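NAD nucleotidase (PDB 3ZTV) degrades NAD to adenosine and nicotinamide riboside, acting as a periplasmic zinc-dependent pyrophosphatase and 5'-nucleotidase with broad substrate specificity. Local coordinates at residues M395-L399 with S548-F552; T438-S444 with D505-V511; Q448-A453 with G523-F527; F466-G471 with S565-F569. One frame throughout, in Å; residues are numbered along the deposited sequence.

Contact 1 (M395-L399 with S548-F552)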
# COMPACT_ATOMS: atom_id res chain seq x y z
N MET A 395 -22.85 -10.65 -21.46
CA MET A 395 -21.49 -10.75 -20.94
C MET A 395 -20.91 -9.36 -20.65
O MET A 395 -20.24 -9.14 -19.63
CB MET A 395 -20.61 -11.48 -21.96
CG MET A 395 -21.07 -12.90 -22.23
SD MET A 395 -20.56 -13.58 -23.82
CE MET A 395 -18.82 -13.82 -23.50
N TYR A 396 -21.16 -8.42 -21.55
CA TYR A 396 -20.66 -7.06 -21.42
C TYR A 396 -21.21 -6.40 -20.16
O TYR A 396 -20.52 -5.63 -19.49
CB TYR A 396 -21.07 -6.27 -22.67
CG TYR A 396 -20.66 -4.82 -22.71
CD1 TYR A 396 -19.41 -4.43 -23.18
CD2 TYR A 396 -21.53 -3.82 -22.31
CE1 TYR A 396 -19.04 -3.09 -23.24
CE2 TYR A 396 -21.18 -2.49 -22.36
CZ TYR A 396 -19.94 -2.14 -22.84
OH TYR A 396 -19.60 -0.80 -22.88
N ASN A 397 -22.44 -6.75 -19.81
CA ASN A 397 -23.11 -6.20 -18.64
C ASN A 397 -22.53 -6.64 -17.29
O ASN A 397 -22.78 -6.01 -16.27
CB ASN A 397 -24.60 -6.54 -18.70
CG ASN A 397 -25.36 -6.08 -17.47
OD1 ASN A 397 -25.60 -4.89 -17.28
ND2 ASN A 397 -25.77 -7.04 -16.64
N GLU A 398 -21.75 -7.72 -17.28
CA GLU A 398 -21.24 -8.27 -16.03
C GLU A 398 -20.23 -7.38 -15.30
O GLU A 398 -20.34 -7.19 -14.09
CB GLU A 398 -20.60 -9.64 -16.26
CG GLU A 398 -21.58 -10.79 -16.42
CD GLU A 398 -22.17 -11.26 -15.10
OE1 GLU A 398 -21.99 -10.59 -14.07
OE2 GLU A 398 -22.80 -12.34 -15.10
N LEU A 399 -19.26 -6.85 -16.04
CA LEU A 399 -18.12 -6.15 -15.45
C LEU A 399 -18.08 -4.68 -15.86
O LEU A 399 -18.04 -4.37 -17.05
CB LEU A 399 -16.81 -6.81 -15.87
CG LEU A 399 -16.66 -8.31 -15.59
CD1 LEU A 399 -15.31 -8.81 -16.06
CD2 LEU A 399 -16.84 -8.60 -14.11
N SER A 548 -25.44 -14.87 -16.32
CA SER A 548 -25.30 -13.56 -16.95
C SER A 548 -26.57 -13.17 -17.70
O SER A 548 -27.04 -12.03 -17.64
CB SER A 548 -24.11 -13.56 -17.91
OG SER A 548 -22.89 -13.76 -17.24
N PHE A 549 -27.14 -14.14 -18.41
CA PHE A 549 -28.38 -13.92 -19.14
C PHE A 549 -29.50 -13.55 -18.18
O PHE A 549 -30.25 -12.61 -18.44
CB PHE A 549 -28.75 -15.13 -19.98
CG PHE A 549 -29.76 -14.82 -21.04
CD1 PHE A 549 -31.09 -14.63 -20.71
CD2 PHE A 549 -29.38 -14.65 -22.36
CE1 PHE A 549 -32.02 -14.32 -21.68
CE2 PHE A 549 -30.31 -14.34 -23.34
CZ PHE A 549 -31.63 -14.17 -22.99
N ILE A 550 -29.61 -14.27 -17.07
CA ILE A 550 -30.60 -13.94 -16.05
C ILE A 550 -30.43 -12.51 -15.50
O ILE A 550 -31.41 -11.77 -15.37
CB ILE A 550 -30.57 -14.98 -14.90
CG1 ILE A 550 -31.17 -16.30 -15.38
CG2 ILE A 550 -31.31 -14.46 -13.68
CD1 ILE A 550 -30.76 -17.48 -14.52
N LYS A 551 -29.20 -12.11 -15.19
CA LYS A 551 -28.96 -10.74 -14.74
C LYS A 551 -29.41 -9.71 -15.77
O LYS A 551 -29.97 -8.66 -15.42
CB LYS A 551 -27.47 -10.51 -14.45
CG LYS A 551 -26.92 -11.26 -13.27
CD LYS A 551 -25.50 -10.80 -13.01
CE LYS A 551 -24.83 -11.65 -11.96
NZ LYS A 551 -23.44 -11.18 -11.68
N PHE A 552 -29.13 -9.98 -17.04
CA PHE A 552 -29.50 -9.06 -18.10
C PHE A 552 -31.01 -8.85 -18.15
O PHE A 552 -31.49 -7.72 -18.26
CB PHE A 552 -28.96 -9.55 -19.45
CG PHE A 552 -29.21 -8.60 -20.59
CD1 PHE A 552 -30.39 -8.67 -21.31
CD2 PHE A 552 -28.26 -7.66 -20.95
CE1 PHE A 552 -30.63 -7.80 -22.36
CE2 PHE A 552 -28.49 -6.79 -22.00
CZ PHE A 552 -29.68 -6.87 -22.71
O HOH W 1 -25.52 -9.63 -17.51

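Contact 2 (T438-S444 with D505-V511)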
# COMPACT_ATOMS: atom_id res chain seq x y z
N THR A 438 -11.60 -12.97 -19.09
CA THR A 438 -11.09 -11.71 -19.64
C THR A 438 -9.60 -11.73 -19.94
O THR A 438 -8.83 -12.44 -19.29
CB THR A 438 -11.40 -10.47 -18.75
OG1 THR A 438 -10.65 -10.55 -17.53
CG2 THR A 438 -12.89 -10.37 -18.44
N TYR A 439 -9.21 -10.91 -20.91
CA TYR A 439 -7.82 -10.60 -21.22
C TYR A 439 -7.66 -9.10 -21.34
O TYR A 439 -8.60 -8.39 -21.73
CB TYR A 439 -7.40 -11.21 -22.56
CG TYR A 439 -7.27 -12.71 -22.59
CD1 TYR A 439 -6.29 -13.36 -21.86
CD2 TYR A 439 -8.11 -13.48 -23.40
CE1 TYR A 439 -6.15 -14.73 -21.90
CE2 TYR A 439 -7.98 -14.86 -23.45
CZ TYR A 439 -6.99 -15.47 -22.70
OH TYR A 439 -6.86 -16.84 -22.74
N LYS A 440 -6.47 -8.61 -21.02
CA LYS A 440 -6.12 -7.21 -21.25
C LYS A 440 -5.19 -7.21 -22.45
O LYS A 440 -4.08 -7.73 -22.37
CB LYS A 440 -5.41 -6.63 -20.02
CG LYS A 440 -5.08 -5.15 -20.12
CD LYS A 440 -6.32 -4.29 -19.97
CE LYS A 440 -5.94 -2.83 -19.78
NZ LYS A 440 -7.14 -1.94 -19.73
N MET A 441 -5.63 -6.64 -23.57
CA MET A 441 -4.96 -6.88 -24.85
C MET A 441 -5.06 -5.68 -25.79
O MET A 441 -6.08 -4.99 -25.83
CB MET A 441 -5.53 -8.13 -25.52
CG MET A 441 -7.03 -8.07 -25.76
SD MET A 441 -7.79 -9.63 -26.30
CE MET A 441 -7.04 -9.87 -27.90
N GLU A 442 -3.99 -5.45 -26.55
CA GLU A 442 -3.95 -4.34 -27.49
C GLU A 442 -4.98 -4.47 -28.61
O GLU A 442 -5.37 -5.57 -28.99
CB GLU A 442 -2.55 -4.21 -28.10
CG GLU A 442 -1.49 -3.67 -27.13
CD GLU A 442 -0.90 -4.73 -26.22
OE1 GLU A 442 -1.34 -5.90 -26.27
OE2 GLU A 442 0.02 -4.39 -25.45
N GLY A 443 -5.41 -3.33 -29.14
CA GLY A 443 -6.37 -3.30 -30.23
C GLY A 443 -5.94 -4.12 -31.43
O GLY A 443 -6.78 -4.71 -32.12
N SER A 444 -4.64 -4.16 -31.71
CA SER A 444 -4.14 -4.94 -32.83
C SER A 444 -4.45 -6.43 -32.67
O SER A 444 -4.72 -7.14 -33.64
CB SER A 444 -2.64 -4.72 -33.01
OG SER A 444 -1.93 -5.11 -31.84
N ASP A 505 -5.08 0.56 -32.31
CA ASP A 505 -4.17 -0.58 -32.34
C ASP A 505 -3.30 -0.71 -31.09
O ASP A 505 -2.93 -1.82 -30.70
CB ASP A 505 -3.26 -0.52 -33.57
CG ASP A 505 -3.98 -0.89 -34.85
OD1 ASP A 505 -5.11 -1.42 -34.78
OD2 ASP A 505 -3.39 -0.67 -35.94
N ASN A 506 -2.96 0.42 -30.48
CA ASN A 506 -1.99 0.43 -29.39
C ASN A 506 -2.60 0.52 -28.00
O ASN A 506 -1.91 0.32 -27.00
CB ASN A 506 -0.98 1.56 -29.60
CG ASN A 506 -0.16 1.38 -30.86
OD1 ASN A 506 0.26 0.27 -31.19
ND2 ASN A 506 0.06 2.48 -31.58
N LYS A 507 -3.90 0.82 -27.93
CA LYS A 507 -4.59 0.87 -26.65
C LYS A 507 -4.84 -0.55 -26.14
O LYS A 507 -5.18 -1.45 -26.92
CB LYS A 507 -5.92 1.63 -26.77
CG LYS A 507 -6.75 1.63 -25.50
CD LYS A 507 -7.98 2.51 -25.60
CE LYS A 507 -8.90 2.31 -24.40
NZ LYS A 507 -10.07 3.22 -24.41
N ARG A 508 -4.64 -0.75 -24.85
CA ARG A 508 -4.93 -2.03 -24.21
C ARG A 508 -6.37 -2.04 -23.71
O ARG A 508 -6.74 -1.25 -22.84
CB ARG A 508 -3.94 -2.31 -23.07
CG ARG A 508 -2.51 -2.54 -23.55
CD ARG A 508 -1.52 -2.67 -22.40
NE ARG A 508 -1.59 -3.98 -21.75
CZ ARG A 508 -1.78 -4.15 -20.44
NH1 ARG A 508 -1.93 -3.10 -19.64
NH2 ARG A 508 -1.82 -5.38 -19.93
N TYR A 509 -7.18 -2.92 -24.29
CA TYR A 509 -8.59 -3.07 -23.93
C TYR A 509 -8.80 -4.24 -22.97
O TYR A 509 -8.10 -5.24 -23.07
CB TYR A 509 -9.42 -3.31 -25.19
CG TYR A 509 -9.41 -2.15 -26.16
CD1 TYR A 509 -8.45 -2.06 -27.16
CD2 TYR A 509 -10.36 -1.14 -26.07
CE1 TYR A 509 -8.44 -0.99 -28.04
CE2 TYR A 509 -10.35 -0.07 -26.95
CZ TYR A 509 -9.39 -0.01 -27.93
OH TYR A 509 -9.39 1.07 -28.80
N LEU A 510 -9.76 -4.10 -22.07
CA LEU A 510 -10.20 -5.26 -21.30
C LEU A 510 -11.31 -5.95 -22.08
O LEU A 510 -12.38 -5.37 -22.31
CB LEU A 510 -10.68 -4.87 -19.90
CG LEU A 510 -11.03 -6.05 -18.98
CD1 LEU A 510 -9.81 -6.90 -18.69
CD2 LEU A 510 -11.64 -5.55 -17.69
N VAL A 511 -11.02 -7.17 -22.50
CA VAL A 511 -11.87 -7.92 -23.41
C VAL A 511 -12.45 -9.14 -22.70
O VAL A 511 -11.71 -9.91 -22.07
CB VAL A 511 -11.06 -8.39 -24.64
CG1 VAL A 511 -11.89 -9.31 -25.52
CG2 VAL A 511 -10.55 -7.17 -25.42
O HOH W 2 -0.10 -3.11 -30.88

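Contact 3 (Q448-A453 with G523-F527)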
# COMPACT_ATOMS: atom_id res chain seq x y z
N GLN A 448 -6.85 -9.12 -34.73
CA GLN A 448 -6.35 -10.43 -35.12
C GLN A 448 -7.28 -11.58 -34.69
O GLN A 448 -7.49 -12.52 -35.44
CB GLN A 448 -4.93 -10.67 -34.60
CG GLN A 448 -4.30 -11.91 -35.20
CD GLN A 448 -4.19 -11.82 -36.72
OE1 GLN A 448 -3.53 -10.93 -37.26
NE2 GLN A 448 -4.85 -12.75 -37.41
N VAL A 449 -7.84 -11.50 -33.48
CA VAL A 449 -8.71 -12.59 -33.06
C VAL A 449 -9.99 -12.65 -33.90
O VAL A 449 -10.49 -13.73 -34.19
CB VAL A 449 -9.00 -12.60 -31.53
CG1 VAL A 449 -9.98 -11.52 -31.15
CG2 VAL A 449 -9.52 -13.97 -31.09
N LEU A 450 -10.51 -11.49 -34.30
CA LEU A 450 -11.66 -11.45 -35.22
C LEU A 450 -11.29 -12.08 -36.56
O LEU A 450 -12.06 -12.85 -37.13
CB LEU A 450 -12.16 -10.03 -35.44
CG LEU A 450 -12.75 -9.32 -34.21
CD1 LEU A 450 -13.12 -7.88 -34.54
CD2 LEU A 450 -13.96 -10.08 -33.67
N GLU A 451 -10.09 -11.77 -37.04
CA GLU A 451 -9.61 -12.37 -38.29
C GLU A 451 -9.50 -13.89 -38.14
O GLU A 451 -9.91 -14.65 -39.03
CB GLU A 451 -8.27 -11.76 -38.71
CG GLU A 451 -8.30 -10.26 -39.05
CD GLU A 451 -8.78 -9.95 -40.47
OE1 GLU A 451 -9.01 -10.89 -41.26
OE2 GLU A 451 -8.90 -8.74 -40.79
N ASP A 452 -8.95 -14.34 -37.02
CA ASP A 452 -8.81 -15.77 -36.75
C ASP A 452 -10.17 -16.46 -36.78
O ASP A 452 -10.34 -17.50 -37.43
CB ASP A 452 -8.19 -16.01 -35.36
CG ASP A 452 -6.77 -15.46 -35.23
OD1 ASP A 452 -6.07 -15.28 -36.25
OD2 ASP A 452 -6.35 -15.23 -34.08
N ALA A 453 -11.13 -15.89 -36.07
CA ALA A 453 -12.45 -16.51 -35.95
C ALA A 453 -13.16 -16.60 -37.30
O ALA A 453 -13.74 -17.64 -37.63
CB ALA A 453 -13.29 -15.76 -34.94
N GLY A 523 -10.81 -22.18 -33.40
CA GLY A 523 -9.86 -21.43 -34.20
C GLY A 523 -9.51 -20.03 -33.72
O GLY A 523 -8.92 -19.25 -34.46
N TYR A 524 -9.87 -19.72 -32.48
CA TYR A 524 -9.53 -18.42 -31.89
C TYR A 524 -8.05 -18.41 -31.48
O TYR A 524 -7.71 -18.31 -30.30
CB TYR A 524 -10.45 -18.11 -30.71
CG TYR A 524 -11.84 -17.63 -31.12
CD1 TYR A 524 -12.70 -18.45 -31.84
CD2 TYR A 524 -12.28 -16.36 -30.77
CE1 TYR A 524 -13.97 -18.01 -32.21
CE2 TYR A 524 -13.54 -15.91 -31.13
CZ TYR A 524 -14.37 -16.73 -31.85
OH TYR A 524 -15.62 -16.28 -32.21
N LYS A 525 -7.18 -18.50 -32.48
CA LYS A 525 -5.74 -18.65 -32.27
C LYS A 525 -5.15 -17.62 -31.32
O LYS A 525 -4.38 -17.96 -30.42
CB LYS A 525 -4.98 -18.63 -33.60
CG LYS A 525 -5.28 -19.82 -34.50
CD LYS A 525 -4.47 -19.78 -35.79
CE LYS A 525 -4.82 -20.95 -36.70
NZ LYS A 525 -4.24 -20.80 -38.06
N THR A 526 -5.52 -16.35 -31.51
CA THR A 526 -4.97 -15.28 -30.69
C THR A 526 -5.26 -15.48 -29.20
O THR A 526 -4.37 -15.29 -28.37
CB THR A 526 -5.46 -13.88 -31.17
OG1 THR A 526 -4.86 -13.58 -32.44
CG2 THR A 526 -5.08 -12.81 -30.17
N PHE A 527 -6.48 -15.87 -28.85
CA PHE A 527 -6.80 -16.15 -27.44
C PHE A 527 -5.96 -17.32 -26.93
O PHE A 527 -5.51 -17.31 -25.78
CB PHE A 527 -8.29 -16.49 -27.25
CG PHE A 527 -9.21 -15.29 -27.32
CD1 PHE A 527 -8.76 -14.01 -27.05
CD2 PHE A 527 -10.55 -15.47 -27.62
CE1 PHE A 527 -9.64 -12.92 -27.10
CE2 PHE A 527 -11.43 -14.40 -27.68
CZ PHE A 527 -10.97 -13.12 -27.41
O HOH W 3 -8.36 -19.40 -37.15

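Contact 4 (F466-G471 with S565-F569)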
# COMPACT_ATOMS: atom_id res chain seq x y z
N PHE A 466 -17.95 -18.02 -36.00
CA PHE A 466 -18.14 -16.65 -36.46
C PHE A 466 -18.43 -15.71 -35.29
O PHE A 466 -19.33 -15.97 -34.50
CB PHE A 466 -19.24 -16.57 -37.52
CG PHE A 466 -19.17 -15.32 -38.34
CD1 PHE A 466 -19.75 -14.15 -37.90
CD2 PHE A 466 -18.47 -15.32 -39.55
CE1 PHE A 466 -19.66 -12.98 -38.65
CE2 PHE A 466 -18.38 -14.16 -40.30
CZ PHE A 466 -18.98 -12.99 -39.84
N PRO A 467 -17.66 -14.60 -35.17
CA PRO A 467 -17.71 -13.76 -33.98
C PRO A 467 -18.69 -12.59 -34.05
O PRO A 467 -18.82 -11.94 -35.09
CB PRO A 467 -16.29 -13.21 -33.90
CG PRO A 467 -15.91 -13.04 -35.34
CD PRO A 467 -16.57 -14.20 -36.07
N TYR A 468 -19.37 -12.34 -32.94
CA TYR A 468 -20.22 -11.16 -32.77
C TYR A 468 -19.87 -10.55 -31.43
O TYR A 468 -19.52 -11.27 -30.49
CB TYR A 468 -21.71 -11.54 -32.79
CG TYR A 468 -22.21 -12.12 -34.09
CD1 TYR A 468 -21.97 -13.45 -34.43
CD2 TYR A 468 -22.94 -11.34 -34.99
CE1 TYR A 468 -22.44 -13.98 -35.62
CE2 TYR A 468 -23.41 -11.87 -36.18
CZ TYR A 468 -23.16 -13.19 -36.49
OH TYR A 468 -23.62 -13.73 -37.68
N GLY A 469 -19.97 -9.23 -31.32
CA GLY A 469 -19.55 -8.54 -30.12
C GLY A 469 -20.53 -7.53 -29.54
O GLY A 469 -21.52 -7.14 -30.18
N ALA A 470 -20.23 -7.12 -28.31
CA ALA A 470 -20.93 -6.04 -27.64
C ALA A 470 -19.88 -5.01 -27.24
O ALA A 470 -18.82 -5.37 -26.74
CB ALA A 470 -21.65 -6.56 -26.41
N GLY A 471 -20.17 -3.73 -27.47
CA GLY A 471 -19.18 -2.69 -27.24
C GLY A 471 -18.12 -2.64 -28.34
O GLY A 471 -17.20 -1.81 -28.30
N SER A 565 -26.82 -6.94 -35.35
CA SER A 565 -25.89 -7.86 -34.71
C SER A 565 -24.50 -7.27 -34.46
O SER A 565 -23.59 -8.01 -34.06
CB SER A 565 -25.73 -9.09 -35.59
OG SER A 565 -25.10 -8.73 -36.80
N ASN A 566 -24.32 -5.97 -34.70
CA ASN A 566 -22.99 -5.33 -34.58
C ASN A 566 -21.98 -5.86 -35.61
O ASN A 566 -20.77 -5.70 -35.44
CB ASN A 566 -22.42 -5.45 -33.16
CG ASN A 566 -22.99 -4.42 -32.20
OD1 ASN A 566 -22.86 -4.56 -30.97
ND2 ASN A 566 -23.63 -3.38 -32.73
N VAL A 567 -22.48 -6.51 -36.66
CA VAL A 567 -21.62 -7.02 -37.72
C VAL A 567 -22.20 -6.71 -39.10
O VAL A 567 -23.37 -7.00 -39.37
CB VAL A 567 -21.42 -8.55 -37.61
CG1 VAL A 567 -20.60 -9.05 -38.79
CG2 VAL A 567 -20.74 -8.91 -36.30
N LYS A 568 -21.38 -6.11 -39.96
CA LYS A 568 -21.72 -6.00 -41.37
C LYS A 568 -20.76 -6.88 -42.16
O LYS A 568 -19.57 -6.60 -42.25
CB LYS A 568 -21.64 -4.55 -41.88
CG LYS A 568 -21.97 -4.44 -43.37
CD LYS A 568 -22.15 -3.00 -43.85
CE LYS A 568 -22.43 -2.97 -45.34
NZ LYS A 568 -22.77 -1.60 -45.84
N PHE A 569 -21.30 -7.96 -42.71
CA PHE A 569 -20.48 -8.93 -43.42
C PHE A 569 -20.84 -8.94 -44.90
O PHE A 569 -21.98 -9.26 -45.27
CB PHE A 569 -20.65 -10.32 -42.81
CG PHE A 569 -19.76 -11.37 -43.42
CD1 PHE A 569 -18.40 -11.34 -43.22
CD2 PHE A 569 -20.30 -12.40 -44.18
CE1 PHE A 569 -17.57 -12.29 -43.78
CE2 PHE A 569 -19.47 -13.37 -44.75
CZ PHE A 569 -18.11 -13.31 -44.54
O HOH W 4 -19.39 -7.16 -33.26

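Contact 1 (M395-L399 with S548-F552)
Two helical parts of the C-terminal 5'-nucleotidase domain meet here: residues 395-399, at the C-terminal side of helix 386-396, and the middle of helix 545-555. Glu-398 does most of the polar work, and both of its carboxylate oxygens are used across the gap. Glu-398 OE1 accepts a hydrogen bond from Lys-551 NZ at 2.9 Å within a salt bridge, while Glu-398 OE2 accepts from Ser-548 OG at 2.6 Å. The serine hydroxyl also has a weak hydrogen bond with Pro-544 O. Ser-548 and Lys-551 sit three residues apart, so they lie on the same flank of their helix and one carboxylate can hold both. The CA-to-CB bond of Glu-398 points sideways; chi1 and chi2, both m, bring the carboxylate round to its partners.

Asn-397 faces the other helix directly. Its OD1 is satisfied by Lys-555 NZ, one turn beyond Lys-551. Asn-397 ND2 donates to water 1 at 2.7 Å, and that water donates in turn to Ser-548 O at 2.8 Å. Ser-548 O also accepts Phe-552 N at 3.0 Å in the ordinary helical pattern, so it carries two donors. On the buried side, Phe-549 and Phe-552 pack against Phe-390 of helix 386-396. The apolar fringe is slight, with Asn-397 CB lying 4.4 Å from Phe-552 CD2, at the edge of that ring.

Contact 2 (T438-S444 with D505-V511)
Backbone hydrogen bonds dominate, pairing strand 438-442 antiparallel with strand 508-511. Tyr-439 and Val-511 form one hydrogen-bonded pair, with Tyr-439 N to Val-511 O at 2.9 Å and Val-511 N to Tyr-439 O at 2.8 Å. Met-441 and Tyr-509 form the next, with Met-441 N to Tyr-509 O at 2.9 Å and Tyr-509 N to Met-441 O at 2.8 Å. Beyond the strand, Gly-443 N reaches Lys-507 O at 2.9 Å and Ser-444 N reaches Asp-505 O at 3.1 Å, so the loop 505-507 takes up amides from the first turn of helix 443-460. Water 2 also donates to Asp-505 O and hydrogen-bonds to Ser-444 OG.

Lys-440, Glu-442 and Arg-508 share one face of the sheet with Leu-510. Lys-440 NZ donates to Arg-508 O at 3.2 Å, and Lys-440 CG lies over the guanidinium, 3.3 Å from Arg-508 NH2. That guanidinium finds its salt bridge with Glu-537.

Apolar packing fills the other face, where Met-441 CG meets Val-511 CG2 at 3.6 Å and helices 443-460 and 525-530 cover the surface. Gly-443 CA lies 3.8 Å from Tyr-509 CE1, where even a CB would be tight. These are two interior strands of the mixed five-stranded sheet of the C-terminal 5'-nucleotidase domain, with the start of helix 443-460 held where strand 435-442 ends, by the loop leading into strand 508-514.

Contact 3 (Q448-A453 with G523-F527)
A single carboxylate oxygen from one helix receives two donors at the start of another: Asp-452 OD2 accepts Thr-526 OG1 at 2.8 Å and Thr-526 N at 2.9 Å. The other oxygen, Asp-452 OD1, takes Gln-448 NE2 at 3.0 Å, one turn back along helix 443-460. Asp-452 thus supplies an acceptor to a first-turn amide of helix 525-530, although Tyr-524 holds the N-cap position. Tyr-524 is also the centre of an inverse gamma turn, with a weak bond from Lys-525 N to Gly-523 O at 2.7 Å.

In the C-terminal 5'-nucleotidase domain this turn directly follows Asp-522 of the adenosine pocket, and the Tyr-524 side chain is about 7 Å from the bound adenosine. Its OH is held by Ala-465 O. Two CH-pi contacts fix the rings against helix 443-460: Ala-453 CB sits 3.7 Å from the Tyr-524 ring centroid, and Val-449 CG2 3.8 Å from that of Phe-527, almost on its normal. Water 3 donates to Asp-452 O and Gly-523 O, both at 2.8 Å.

Contact 4 (F466-G471 with S565-F569)
Strand 467-470, an outer strand of the five-stranded sheet in the C-terminal 5'-nucleotidase domain, packs through its side chains against strand 567-570, which borders a separate four-stranded sheet. Ser-565 comes first: Ser-565 O lies 3.5 Å from Tyr-468 CD2, at the ring edge, while its OG is held by Glu-383 O. The Tyr-468 hydroxyl has its own partners, Arg-373 O and Ser-385 N. Asn-566 O accepts a hydrogen bond from water 4 at 3.0 Å; the same water receives a weak bond from Gly-469 N at 2.9 Å. Val-567 then wedges between two aromatic side chains, its CG2 at 3.5 Å from Tyr-468 CD2 and its CG1 at 4.0 Å from Phe-466 CE1. Two residues on, Phe-569 points the same way and forms a T-shaped pair with Phe-466, whose side chain is about 8 Å from the bound adenosine. Their ring planes meet at 80° with centroids 5.2 Å apart, and Phe-466 CZ comes over the Phe-569 face, 3.8 Å from Phe-569 CD1.

Overall arrangement
From the N terminus, the metal-binding domain is passed before the first contact opens at 395-399. Contact 1 closes on 548-552, and contacts 2 and 3 are both nested within its loop. Contact 2 runs from 438-444 to 505-511; contact 3 starts inside it at 448-453 and ends beyond it at 523-527, so the two cross. Contact 4, from 466-471 to 565-569, crosses all three. Helix 443-460 serves contacts 2 and 3, while Pro-467 of contact 4 rests on Leu-450, Ala-453 and Tyr-524 of contact 3. Tyr-396 packs on Ala-470 and Gly-471, and Leu-399 on Thr-438, joining contact 1 to the five-stranded sheet at contacts 4 and 2.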